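Local coordinates for protein copper chaperone PCu(A)C (Methylosinus trichosporium OB3b, PDB 6P1F) that probably serves as a copper chaperone in a methane-oxidizing bacterium, its PCu(A)C domain binding copper through a histidine brace, at residues P13-P18 and A115-P120; E22-L27 and H83-D88. All blocks are in the same frame, centred on the assembly; numbering follows the deposited sequence.

Contact 1: residues P13-P18 and A115-P120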
loop_
_atom_site.group_PDB
_atom_site.type_symbol
_atom_site.label_atom_id
_atom_site.label_comp_id
_atom_site.label_asym_id
_atom_site.label_seq_id
_atom_site.Cartn_x
_atom_site.Cartn_y
_atom_site.Cartn_z
ATOM N N PRO A 13 3.530 4.562 5.099
ATOM C CA PRO A 13 3.392 3.186 4.596
ATOM C C PRO A 13 4.273 2.219 5.365
ATOM O O PRO A 13 5.461 2.483 5.643
ATOM C CB PRO A 13 3.829 3.297 3.135
ATOM C CG PRO A 13 4.781 4.529 3.110
ATOM C CD PRO A 13 4.172 5.459 4.111
ATOM N N TRP A 14 3.699 1.075 5.729
ATOM C CA TRP A 14 4.495 0.062 6.397
ATOM C C TRP A 14 3.920 -1.299 6.068
ATOM O O TRP A 14 2.774 -1.390 5.643
ATOM C CB TRP A 14 4.508 0.269 7.927
ATOM C CG TRP A 14 3.169 0.151 8.624
ATOM C CD1 TRP A 14 2.189 1.100 8.700
ATOM C CD2 TRP A 14 2.676 -0.995 9.338
ATOM N NE1 TRP A 14 1.099 0.604 9.410
ATOM C CE2 TRP A 14 1.396 -0.663 9.833
ATOM C CE3 TRP A 14 3.211 -2.266 9.618
ATOM C CZ2 TRP A 14 0.634 -1.563 10.615
ATOM C CZ3 TRP A 14 2.448 -3.159 10.389
ATOM C CH2 TRP A 14 1.180 -2.801 10.860
ATOM N N LEU A 15 4.712 -2.338 6.281
ATOM C CA LEU A 15 4.221 -3.703 6.017
ATOM C C LEU A 15 4.688 -4.644 7.095
ATOM O O LEU A 15 5.695 -4.407 7.773
ATOM C CB LEU A 15 4.689 -4.184 4.644
ATOM C CG LEU A 15 6.192 -4.292 4.355
ATOM C CD1 LEU A 15 6.766 -5.687 4.670
ATOM C CD2 LEU A 15 6.455 -3.955 2.877
ATOM N N ARG A 16 3.929 -5.713 7.276
ATOM C CA ARG A 16 4.361 -6.833 8.096
ATOM C C ARG A 16 5.288 -7.719 7.317
ATOM O O ARG A 16 4.929 -8.202 6.231
ATOM C CB ARG A 16 3.148 -7.637 8.544
ATOM C CG ARG A 16 2.340 -6.975 9.595
ATOM C CD ARG A 16 1.094 -7.784 9.842
ATOM N NE ARG A 16 0.443 -7.440 11.102
ATOM C CZ ARG A 16 -0.708 -7.965 11.504
ATOM N NH1 ARG A 16 -1.332 -8.848 10.727
ATOM N NH2 ARG A 16 -1.246 -7.607 12.662
ATOM N N ALA A 17 6.481 -7.972 7.851
ATOM C CA ALA A 17 7.406 -8.827 7.133
ATOM C C ALA A 17 6.745 -10.196 6.964
ATOM O O ALA A 17 6.017 -10.627 7.849
ATOM C CB ALA A 17 8.712 -8.944 7.871
ATOM N N PRO A 18 6.971 -10.861 5.823
ATOM C CA PRO A 18 6.387 -12.205 5.702
ATOM C C PRO A 18 6.958 -13.167 6.750
ATOM O O PRO A 18 8.140 -13.101 7.126
ATOM C CB PRO A 18 6.751 -12.644 4.276
ATOM C CG PRO A 18 7.871 -11.739 3.854
ATOM C CD PRO A 18 7.740 -10.462 4.637
ATOM N N ALA A 115 8.325 1.624 2.084
ATOM C CA ALA A 115 7.410 1.155 3.102
ATOM C C ALA A 115 8.199 0.502 4.221
ATOM O O ALA A 115 9.006 -0.391 3.945
ATOM C CB ALA A 115 6.417 0.157 2.475
ATOM N N ALA A 116 7.981 0.955 5.453
ATOM C CA ALA A 116 8.748 0.437 6.592
ATOM C C ALA A 116 8.463 -1.053 6.761
ATOM O O ALA A 116 7.296 -1.431 6.837
ATOM C CB ALA A 116 8.376 1.179 7.870
ATOM N N VAL A 117 9.505 -1.878 6.867
ATOM C CA VAL A 117 9.292 -3.308 7.135
ATOM C C VAL A 117 9.190 -3.505 8.633
ATOM O O VAL A 117 10.159 -3.230 9.342
ATOM C CB VAL A 117 10.431 -4.174 6.578
ATOM C CG1 VAL A 117 10.176 -5.653 6.906
ATOM C CG2 VAL A 117 10.613 -3.958 5.083
ATOM N N GLU A 118 8.028 -3.940 9.127
ATOM C CA GLU A 118 7.819 -4.144 10.560
ATOM C C GLU A 118 7.750 -5.634 10.869
ATOM O O GLU A 118 7.764 -6.437 9.955
ATOM C CB GLU A 118 6.549 -3.442 11.026
ATOM C CG GLU A 118 6.596 -1.916 10.856
ATOM C CD GLU A 118 7.603 -1.233 11.771
ATOM O OE1 GLU A 118 7.686 -1.623 12.948
ATOM O OE2 GLU A 118 8.301 -0.308 11.302
ATOM N N ALA A 119 7.670 -5.986 12.154
ATOM C CA ALA A 119 7.610 -7.377 12.587
ATOM C C ALA A 119 6.426 -8.061 11.931
ATOM O O ALA A 119 5.417 -7.410 11.673
ATOM C CB ALA A 119 7.492 -7.446 14.091
ATOM N N PRO A 120 6.531 -9.380 11.697
ATOM C CA PRO A 120 5.409 -10.070 11.039
ATOM C C PRO A 120 4.094 -9.909 11.786
ATOM O O PRO A 120 3.040 -9.984 11.147
ATOM C CB PRO A 120 5.856 -11.543 11.022
ATOM C CG PRO A 120 7.352 -11.476 11.023
ATOM C CD PRO A 120 7.701 -10.263 11.882
HETATM O O HOH W 1 3.409 -11.311 8.248
#
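Trp-14 brings the six-membered side of its indole, through CE3, to within 3.6 Å of Glu-118 CG; the two side chains cross at about a right angle. Chi1 of Trp-14 (63°) places CG between the backbone N and carbonyl carbon, from where the indole reaches Glu-118. Its CB rests near Ala-116 CB, a methyl small enough for close strand approach. On the other face Leu-15 and Val-117 lie side by side, CD1 to CG1 4.1 Å, branched side chains suited to the buried interior. The strands run parallel, stitched by Ala-116 N to Pro-13 O, Leu-15 N to Ala-116 O (2.8 Å), Glu-118 N to Leu-15 O and Ala-17 N to Glu-118 O. On the Trp-14 face, Arg-16, extended from CG to NE, carries CD within 3.2 Å of Pro-120 O, while NE bonds to Ala-122 O. An alanine here, lacking NE, would probably let the segment at Ala-122 shift and leave Pro-120 O less covered. Main-chain bonds fix a parallel pair inside the sheet of the beta-sandwich domain, near His-1 and His-12, which bind copper in another structure of this protein; the side chains sort into a buried apolar face and a more polar one.

Contact 2: residues E22-L27 and H83-D88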
loop_
_atom_site.group_PDB
_atom_site.type_symbol
_atom_site.label_atom_id
_atom_site.label_comp_id
_atom_site.label_asym_id
_atom_site.label_seq_id
_atom_site.Cartn_x
_atom_site.Cartn_y
_atom_site.Cartn_z
ATOM N N GLU A 22 6.994 -17.924 4.144
ATOM C CA GLU A 22 5.821 -17.464 3.389
ATOM C C GLU A 22 6.147 -16.407 2.329
ATOM O O GLU A 22 7.187 -15.749 2.394
ATOM C CB GLU A 22 4.762 -16.923 4.343
ATOM C CG GLU A 22 4.440 -17.969 5.401
ATOM C CD GLU A 22 3.090 -17.798 6.059
ATOM O OE1 GLU A 22 2.352 -16.862 5.689
ATOM O OE2 GLU A 22 2.787 -18.607 6.978
ATOM N N THR A 23 5.240 -16.281 1.365
ATOM C CA THR A 23 5.452 -15.397 0.219
ATOM C C THR A 23 4.349 -14.339 0.090
ATOM O O THR A 23 4.239 -13.728 -0.949
ATOM C CB THR A 23 5.496 -16.202 -1.094
ATOM O OG1 THR A 23 4.216 -16.823 -1.287
ATOM C CG2 THR A 23 6.585 -17.275 -1.033
ATOM N N ARG A 24 3.532 -14.124 1.130
ATOM C CA ARG A 24 2.525 -13.062 1.113
ATOM C C ARG A 24 2.725 -12.196 2.333
ATOM O O ARG A 24 3.195 -12.685 3.351
ATOM C CB ARG A 24 1.099 -13.610 1.151
ATOM C CG ARG A 24 0.539 -14.017 -0.166
ATOM C CD ARG A 24 -0.917 -14.447 -0.025
ATOM N NE ARG A 24 -1.477 -14.741 -1.340
ATOM C CZ ARG A 24 -2.510 -14.104 -1.870
ATOM N NH1 ARG A 24 -3.129 -13.150 -1.184
ATOM N NH2 ARG A 24 -2.927 -14.428 -3.077
ATOM N N ALA A 25 2.370 -10.927 2.237
ATOM C CA ALA A 25 2.464 -10.065 3.420
ATOM C C ALA A 25 1.482 -8.927 3.264
ATOM O O ALA A 25 1.042 -8.640 2.149
ATOM C CB ALA A 25 3.898 -9.533 3.582
ATOM N N GLN A 26 1.126 -8.279 4.366
ATOM C CA GLN A 26 0.161 -7.185 4.294
ATOM C C GLN A 26 0.870 -5.865 4.438
ATOM O O GLN A 26 1.774 -5.730 5.237
ATOM C CB GLN A 26 -0.905 -7.330 5.354
ATOM C CG GLN A 26 -1.759 -8.562 5.118
ATOM C CD GLN A 26 -3.065 -8.545 5.879
ATOM O OE1 GLN A 26 -3.319 -7.677 6.731
ATOM N NE2 GLN A 26 -3.928 -9.519 5.563
ATOM N N LEU A 27 0.441 -4.908 3.621
ATOM C CA LEU A 27 0.965 -3.556 3.624
ATOM C C LEU A 27 -0.163 -2.595 4.011
ATOM O O LEU A 27 -1.309 -2.801 3.662
ATOM C CB LEU A 27 1.534 -3.205 2.252
ATOM C CG LEU A 27 2.048 -1.771 2.073
ATOM C CD1 LEU A 27 3.328 -1.716 1.221
ATOM C CD2 LEU A 27 0.952 -0.911 1.517
ATOM N N HIS A 83 -6.470 -2.967 3.626
ATOM C CA HIS A 83 -5.050 -3.304 3.573
ATOM C C HIS A 83 -4.716 -3.721 2.167
ATOM O O HIS A 83 -5.611 -3.964 1.334
ATOM C CB HIS A 83 -4.701 -4.449 4.550
ATOM C CG HIS A 83 -5.342 -5.763 4.210
ATOM N ND1 HIS A 83 -6.628 -6.076 4.595
ATOM C CD2 HIS A 83 -4.873 -6.828 3.530
ATOM C CE1 HIS A 83 -6.924 -7.292 4.160
ATOM N NE2 HIS A 83 -5.880 -7.776 3.527
ATOM N N VAL A 84 -3.424 -3.804 1.905
ATOM C CA VAL A 84 -2.929 -4.331 0.658
ATOM C C VAL A 84 -2.271 -5.680 0.894
ATOM O O VAL A 84 -1.459 -5.801 1.796
ATOM C CB VAL A 84 -1.888 -3.390 0.051
ATOM C CG1 VAL A 84 -1.500 -3.862 -1.353
ATOM C CG2 VAL A 84 -2.400 -1.962 0.051
ATOM N N GLU A 85 -2.600 -6.689 0.097
ATOM C CA GLU A 85 -1.836 -7.926 0.159
ATOM C C GLU A 85 -0.762 -7.904 -0.918
ATOM O O GLU A 85 -1.053 -7.630 -2.076
ATOM C CB GLU A 85 -2.738 -9.147 -0.024
ATOM C CG GLU A 85 -3.453 -9.533 1.239
ATOM C CD GLU A 85 -3.427 -11.024 1.458
ATOM O OE1 GLU A 85 -4.324 -11.696 0.910
ATOM O OE2 GLU A 85 -2.506 -11.515 2.158
ATOM N N LEU A 86 0.486 -8.123 -0.514
ATOM C CA LEU A 86 1.611 -8.289 -1.444
ATOM C C LEU A 86 1.726 -9.760 -1.760
ATOM O O LEU A 86 1.846 -10.577 -0.850
ATOM C CB LEU A 86 2.912 -7.786 -0.817
ATOM C CG LEU A 86 2.806 -6.377 -0.230
ATOM C CD1 LEU A 86 4.156 -5.947 0.400
ATOM C CD2 LEU A 86 2.318 -5.381 -1.268
ATOM N N VAL A 87 1.658 -10.092 -3.040
ATOM C CA VAL A 87 1.489 -11.460 -3.487
ATOM C C VAL A 87 2.736 -11.950 -4.209
ATOM O O VAL A 87 3.252 -11.238 -5.078
ATOM C CB VAL A 87 0.276 -11.549 -4.444
ATOM C CG1 VAL A 87 0.093 -12.982 -4.988
ATOM C CG2 VAL A 87 -0.992 -11.061 -3.737
ATOM N N ASP A 88 3.161 -13.170 -3.886
ATOM C CA ASP A 88 4.338 -13.809 -4.502
ATOM C C ASP A 88 5.583 -12.966 -4.306
ATOM O O ASP A 88 6.245 -12.551 -5.247
ATOM C CB ASP A 88 4.080 -14.109 -5.992
ATOM C CG ASP A 88 2.963 -15.126 -6.195
ATOM O OD1 ASP A 88 2.629 -15.872 -5.244
ATOM O OD2 ASP A 88 2.423 -15.195 -7.310
HETATM O O HOH W 2 2.022 -15.624 -2.650
#
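Chi1 of His-83 (65°) places CG between the backbone N and carbonyl carbon, and in Gln-26 a chi1 of -66° puts CG anti to the carbonyl carbon; from these starts imidazole and amide come to lie stacked, their planes 14° apart. Gln-26 CD sits 3.4 Å from His-83 CD2, and OE1 lies over the ring face toward its rim. The polar ends are held by other partners, OE1 by Tyr-28 OH and His-83 ND1 by Gly-81 O, which is likely to limit rotation of both flat groups. On the same face Arg-24 and Glu-85 form a salt bridge, NH1 to OE1 2.8 Å, with the carboxylate at the guanidinium edge and Val-87 CG2 over one guanidinium face, 3.7 Å above its plane. A long, flexible arginine can both reach the acid and lie over valine. The opposite face is apolar: Leu-27 CD2 packs on Val-84 CG2 at 3.8 Å. Between the faces the antiparallel backbones are joined at two hydrogen-bonded pairs, Ala-25 with Leu-86 and Leu-27 with Val-84. At the far end a water links Thr-23 OG1 to Asp-88 N and OD1, while OD2 pairs with Arg-50. His-83 and Glu-85, like His-55 and His-59, are seen to bind zinc in structures of this protein; without metal, the stack and the salt bridge probably restrain both residues, and Arg-24 would probably offset the negative charge of Glu-85.

From the N terminus, the chain runs through strand 8-16, turns and enters strand 24-33, so the first segments of both contacts come from neighbouring antiparallel strands. Contact 2 closes first, when strand 73-89 returns to pair with strand 24-33 and completes a loop of 55 intervening residues. Contact 1 closes later, as strand 109-118 comes alongside strand 8-16, and its wider loop encloses that of contact 2; the two are nested and do not cross. Across the sheet the order is 109-118, 8-16, 24-33, 73-89. Where the contacts meet, Arg-16 N lies 3.0 Å from Gln-26 O, a probable hydrogen bond, one of those pairing strand 8-16 with strand 24-33 and so putting both contacts in the same sheet.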